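Local coordinates for protein citrinin polyketide synthase (Monascus purpureus, PDB 5MPT) that builds the keto-aldehyde precursor of the mycotoxin citrinin as a non-reducing polyketide synthase, this piece being its C-methylating methyltransferase domain, at residues L37-N42 and R369-I374; I56-F60 and I92-L96. All coordinates share one frame; numbering follows the deposited sequence.

Contact 1: residues L37-N42 and R369-I374; sequences LGTYYN and RPEANI. With EDO (1,2-ethanediol), chain C.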
loop_
_atom_site.group_PDB
_atom_site.type_symbol
_atom_site.label_atom_id
_atom_site.label_comp_id
_atom_site.label_asym_id
_atom_site.label_seq_id
_atom_site.Cartn_x
_atom_site.Cartn_y
_atom_site.Cartn_z
ATOM N N LEU A 37 -12.464 5.749 9.004
ATOM C CA LEU A 37 -11.453 6.562 8.351
ATOM C C LEU A 37 -11.904 8.004 8.107
ATOM O O LEU A 37 -11.146 8.792 7.547
ATOM C CB LEU A 37 -11.056 5.898 7.013
ATOM C CG LEU A 37 -9.644 6.239 6.488
ATOM C CD1 LEU A 37 -8.573 5.701 7.418
ATOM C CD2 LEU A 37 -9.542 5.673 5.059
ATOM N N GLY A 38 -13.110 8.386 8.521
ATOM C CA GLY A 38 -13.583 9.703 8.132
ATOM C C GLY A 38 -12.974 10.888 8.853
ATOM O O GLY A 38 -13.244 12.022 8.456
ATOM N N THR A 39 -12.095 10.684 9.826
ATOM C CA THR A 39 -11.325 11.788 10.382
ATOM C C THR A 39 -9.853 11.623 10.114
ATOM O O THR A 39 -9.052 12.370 10.689
ATOM C CB THR A 39 -11.529 11.905 11.885
ATOM O OG1 THR A 39 -11.155 10.677 12.515
ATOM C CG2 THR A 39 -12.981 12.214 12.200
ATOM N N TYR A 40 -9.469 10.677 9.260
ATOM C CA TYR A 40 -8.057 10.303 9.188
ATOM C C TYR A 40 -7.199 11.424 8.612
ATOM O O TYR A 40 -6.139 11.747 9.162
ATOM C CB TYR A 40 -7.908 9.030 8.364
ATOM C CG TYR A 40 -6.570 8.301 8.539
ATOM C CD1 TYR A 40 -6.359 7.447 9.621
ATOM C CD2 TYR A 40 -5.549 8.415 7.601
ATOM C CE1 TYR A 40 -5.163 6.786 9.794
ATOM C CE2 TYR A 40 -4.343 7.721 7.760
ATOM C CZ TYR A 40 -4.181 6.887 8.835
ATOM O OH TYR A 40 -3.027 6.196 9.000
ATOM N N TYR A 41 -7.613 12.007 7.485
ATOM C CA TYR A 41 -6.769 13.019 6.850
ATOM C C TYR A 41 -6.615 14.247 7.734
ATOM O O TYR A 41 -5.501 14.764 7.920
ATOM C CB TYR A 41 -7.352 13.409 5.493
ATOM C CG TYR A 41 -6.518 14.395 4.703
ATOM C CD1 TYR A 41 -5.456 13.964 3.914
ATOM C CD2 TYR A 41 -6.790 15.755 4.744
ATOM C CE1 TYR A 41 -4.687 14.864 3.189
ATOM C CE2 TYR A 41 -6.019 16.663 4.025
ATOM C CZ TYR A 41 -4.973 16.210 3.253
ATOM O OH TYR A 41 -4.221 17.115 2.543
ATOM N N ASN A 42 -7.705 14.721 8.317
ATOM C CA ASN A 42 -7.657 15.978 9.054
ATOM C C ASN A 42 -7.304 15.829 10.519
ATOM O O ASN A 42 -6.844 16.800 11.120
ATOM C CB ASN A 42 -9.006 16.690 8.928
ATOM C CG ASN A 42 -9.230 17.241 7.536
ATOM O OD1 ASN A 42 -8.309 17.757 6.906
ATOM N ND2 ASN A 42 -10.456 17.133 7.045
ATOM N N ARG A 369 -14.937 12.872 0.410
ATOM C CA ARG A 369 -14.044 12.884 1.550
ATOM C C ARG A 369 -12.583 12.904 1.096
ATOM O O ARG A 369 -12.231 12.294 0.080
ATOM C CB ARG A 369 -14.321 11.667 2.434
ATOM C CG ARG A 369 -15.696 11.718 3.090
ATOM C CD ARG A 369 -15.960 10.468 3.924
ATOM N NE ARG A 369 -17.285 10.561 4.534
ATOM C CZ ARG A 369 -17.527 11.194 5.680
ATOM N NH1 ARG A 369 -16.517 11.785 6.332
ATOM N NH2 ARG A 369 -18.763 11.245 6.177
ATOM N N PRO A 370 -11.716 13.621 1.809
ATOM C CA PRO A 370 -10.305 13.699 1.395
ATOM C C PRO A 370 -9.623 12.347 1.352
ATOM O O PRO A 370 -8.719 12.155 0.538
ATOM C CB PRO A 370 -9.689 14.629 2.454
ATOM C CG PRO A 370 -10.638 14.574 3.636
ATOM C CD PRO A 370 -11.984 14.406 3.026
ATOM N N GLU A 371 -10.040 11.401 2.200
ATOM C CA GLU A 371 -9.429 10.085 2.227
ATOM C C GLU A 371 -9.675 9.325 0.942
ATOM O O GLU A 371 -8.899 8.433 0.612
ATOM C CB GLU A 371 -9.963 9.292 3.413
ATOM C CG GLU A 371 -9.638 9.883 4.771
ATOM C CD GLU A 371 -10.567 10.997 5.250
ATOM O OE1 GLU A 371 -11.703 11.195 4.716
ATOM O OE2 GLU A 371 -10.171 11.671 6.234
ATOM N N ALA A 372 -10.762 9.636 0.223
ATOM C CA ALA A 372 -11.025 9.002 -1.067
ATOM C C ALA A 372 -9.908 9.240 -2.072
ATOM O O ALA A 372 -9.868 8.546 -3.079
ATOM C CB ALA A 372 -12.370 9.496 -1.634
ATOM N N ASN A 373 -8.984 10.170 -1.811
ATOM C CA ASN A 373 -7.834 10.393 -2.678
ATOM C C ASN A 373 -6.587 9.665 -2.199
ATOM O O ASN A 373 -5.600 9.574 -2.955
ATOM C CB ASN A 373 -7.534 11.892 -2.799
ATOM C CG ASN A 373 -8.688 12.666 -3.391
ATOM O OD1 ASN A 373 -9.297 12.243 -4.370
ATOM N ND2 ASN A 373 -9.022 13.802 -2.773
ATOM N N ILE A 374 -6.625 9.060 -1.015
ATOM C CA ILE A 374 -5.392 8.490 -0.462
ATOM C C ILE A 374 -5.091 7.138 -1.088
ATOM O O ILE A 374 -3.948 6.865 -1.480
ATOM C CB ILE A 374 -5.465 8.386 1.070
ATOM C CG1 ILE A 374 -5.640 9.774 1.690
ATOM C CG2 ILE A 374 -4.224 7.706 1.614
ATOM C CD1 ILE A 374 -6.019 9.724 3.162
HETATM C C1 EDO C . -12.923 7.456 13.790
HETATM O O1 EDO C . -13.065 8.839 13.470
HETATM C C2 EDO C . -11.560 7.230 14.426
HETATM O O2 EDO C . -10.580 8.015 13.725
HETATM O O HOH W 1 -13.682 12.350 5.932
HETATM O O HOH W 2 -10.368 13.949 7.639
#

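Contact 2: residues I56-F60 and I92-L96; sequences IVNAF and IYGLL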
loop_
_atom_site.group_PDB
_atom_site.type_symbol
_atom_site.label_atom_id
_atom_site.label_comp_id
_atom_site.label_asym_id
_atom_site.label_seq_id
_atom_site.Cartn_x
_atom_site.Cartn_y
_atom_site.Cartn_z
ATOM N N ILE A 56 12.500 12.236 13.630
ATOM C CA ILE A 56 13.564 12.726 12.761
ATOM C C ILE A 56 14.461 13.689 13.520
ATOM O O ILE A 56 15.695 13.595 13.468
ATOM C CB ILE A 56 12.954 13.389 11.512
ATOM C CG1 ILE A 56 12.308 12.347 10.625
ATOM C CG2 ILE A 56 14.032 14.149 10.744
ATOM C CD1 ILE A 56 11.295 12.912 9.695
ATOM N N VAL A 57 13.850 14.610 14.274
ATOM C CA VAL A 57 14.621 15.569 15.043
ATOM C C VAL A 57 15.539 14.840 16.023
ATOM O O VAL A 57 16.732 15.151 16.136
ATOM C CB VAL A 57 13.689 16.545 15.778
ATOM C CG1 VAL A 57 14.494 17.335 16.796
ATOM C CG2 VAL A 57 13.033 17.499 14.811
ATOM N N ASN A 58 15.000 13.824 16.703
ATOM C CA ASN A 58 15.808 13.029 17.617
ATOM C C ASN A 58 16.974 12.352 16.907
ATOM O O ASN A 58 18.081 12.305 17.447
ATOM C CB ASN A 58 14.935 11.990 18.312
ATOM C CG ASN A 58 14.053 12.583 19.363
ATOM O OD1 ASN A 58 14.269 13.719 19.818
ATOM N ND2 ASN A 58 13.048 11.815 19.788
ATOM N N ALA A 59 16.738 11.787 15.717
ATOM C CA ALA A 59 17.810 11.134 14.975
ATOM C C ALA A 59 18.886 12.137 14.563
ATOM O O ALA A 59 20.090 11.852 14.612
ATOM C CB ALA A 59 17.208 10.416 13.758
ATOM N N PHE A 60 18.458 13.316 14.128
ATOM C CA PHE A 60 19.385 14.350 13.709
ATOM C C PHE A 60 20.294 14.777 14.860
ATOM O O PHE A 60 21.524 14.902 14.701
ATOM C CB PHE A 60 18.563 15.520 13.177
ATOM C CG PHE A 60 18.252 15.418 11.729
ATOM C CD1 PHE A 60 17.969 14.188 11.139
ATOM C CD2 PHE A 60 18.256 16.548 10.935
ATOM C CE1 PHE A 60 17.718 14.095 9.795
ATOM C CE2 PHE A 60 17.981 16.447 9.576
ATOM C CZ PHE A 60 17.724 15.237 9.015
ATOM N N ILE A 92 12.978 13.084 3.513
ATOM C CA ILE A 92 13.025 13.371 4.953
ATOM C C ILE A 92 13.253 14.858 5.207
ATOM O O ILE A 92 12.607 15.469 6.078
ATOM C CB ILE A 92 14.115 12.509 5.617
ATOM C CG1 ILE A 92 13.685 11.034 5.650
ATOM C CG2 ILE A 92 14.418 13.025 7.045
ATOM C CD1 ILE A 92 12.401 10.781 6.492
ATOM N N TYR A 93 14.239 15.444 4.523
ATOM C CA TYR A 93 14.465 16.876 4.680
ATOM C C TYR A 93 13.260 17.661 4.204
ATOM O O TYR A 93 12.930 18.716 4.762
ATOM C CB TYR A 93 15.715 17.316 3.924
ATOM C CG TYR A 93 16.962 17.132 4.724
ATOM C CD1 TYR A 93 17.319 18.063 5.681
ATOM C CD2 TYR A 93 17.774 16.030 4.544
ATOM C CE1 TYR A 93 18.437 17.900 6.428
ATOM C CE2 TYR A 93 18.891 15.860 5.286
ATOM C CZ TYR A 93 19.225 16.796 6.231
ATOM O OH TYR A 93 20.363 16.625 6.975
ATOM N N GLY A 94 12.628 17.187 3.141
ATOM C CA GLY A 94 11.375 17.783 2.715
ATOM C C GLY A 94 10.339 17.796 3.816
ATOM O O GLY A 94 9.629 18.791 4.001
ATOM N N LEU A 95 10.208 16.688 4.546
ATOM C CA LEU A 95 9.215 16.677 5.616
ATOM C C LEU A 95 9.571 17.703 6.682
ATOM O O LEU A 95 8.697 18.402 7.201
ATOM C CB LEU A 95 9.087 15.292 6.249
ATOM C CG LEU A 95 8.591 14.111 5.426
ATOM C CD1 LEU A 95 8.552 12.901 6.351
ATOM C CD2 LEU A 95 7.222 14.365 4.764
ATOM N N LEU A 96 10.856 17.811 7.024
ATOM C CA LEU A 96 11.249 18.789 8.030
ATOM C C LEU A 96 10.943 20.198 7.555
ATOM O O LEU A 96 10.566 21.066 8.356
ATOM C CB LEU A 96 12.733 18.643 8.357
ATOM C CG LEU A 96 13.132 17.423 9.179
ATOM C CD1 LEU A 96 14.652 17.415 9.304
ATOM C CD2 LEU A 96 12.511 17.448 10.552
#

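Contact 1: residues L37-N42 and R369-I374
E371 pushes its carboxylate over the backbone of L37 to Y41, where a type I beta turn leads into helix 40-62. Its own stretch is a 3-10 turn in the connection between strands 361-364 and 375-381, the antiparallel end of the Rossmann-like methyltransferase sheet. A bend at chi2 (83°) turns the carboxylate toward the amides of the other segment, and OE2 accepts a nearly straight bond from Y41 N at 2.9 Å (168°) through the lone pair turned away from OE1. This place at the start of a helix probably stabilises the negative charge.

Apolar groups close the sides. L37 runs alongside the E371 stem in the opposite sense, CD2 to CB 4.0 Å, while Y41 slants across P370, its CD2 3.9 Å from the proline CB, and meets I374 CD1 at its ring edge. The phenol of Y40 leads away to E138 and W322, and I374 lies about 10 Å, side chain to side chain, from the active-site E315.

Water finishes the seam. One molecule joins E371 OE2 to N42 N; a second donates to G38 O and to E371 OE1, 2.6 Å from each, and accepts from R369 NH1 at the guanidinium edge.

Contact 2: residues I56-F60 and I92-L96
I56 drives its branched side chain into a hollow formed by I92, L95 and L96, one turn of helix 86-98, in a buried contact within the helix-turn-helix domain that accompanies this methyltransferase. The two methyl-bearing arms of I56 do different work. With chi1 at -69° putting CG1 beside the backbone N, CG2 is left anti to that N and faces the fork of L96, 3.6 Å from both CD1 and CD2, so that the leucine straddles this one methyl. CD1, at the end of the longer arm, reaches over I92, 4.0 Å from its CD1, and extends to L95 CD1 at 4.3 Å. I92 CG2 is a bump set against I56 CG2, 3.9 Å away.

One turn further on, F60 fills the next hollow, between I92, Y93 and L96. Its leading corner enters this space: CE2 is 3.5 Å from L96 CD1, and CZ lies over one face of the Y93 ring. The two rings are tilted at 55° with centroids 5.2 Å apart, an oblique meeting. I56 CG2 also sits 3.8 Å above the plane of F60, offset toward the rim, so this methyl is shared by the F60 ring and the L96 fork, which meet it from directions about at right angles.

With such bulky residues between them, the helical segments stay 11.7 Å apart at their axes and cross at -115°. V57 brushes L96 from the flank. Y93 hydrogen-bonds V79 N through its OH, and touches I102 and I104 of strand 102-105, in the small antiparallel sheet, where L96 also rests on I102; F325 of helix 321-327 meets both I56 and I92, and F149 of helix 149-154 lies against I92.

Overall arrangement
The two contacts share helix 40-62 and illustrate how one element can serve two kinds of interface. Contact 1 lies at its start and the turn before it, partly buried, and ties it to the loop joining the last two strands of the methyltransferase sheet; contact 2, about 25 Å away centre to centre, uses a later part of the helix and packs it against helix 86-98, a near neighbour in sequence. Their chemistry follows their place. The first is mixed, with a carboxylate, backbone amides and bridging waters beside apolar contacts, while the second is wholly buried, with aliphatic and aromatic surfaces meeting and no hydrogen bond between its segments. Contact 1 lies nearer the active site, though not in it.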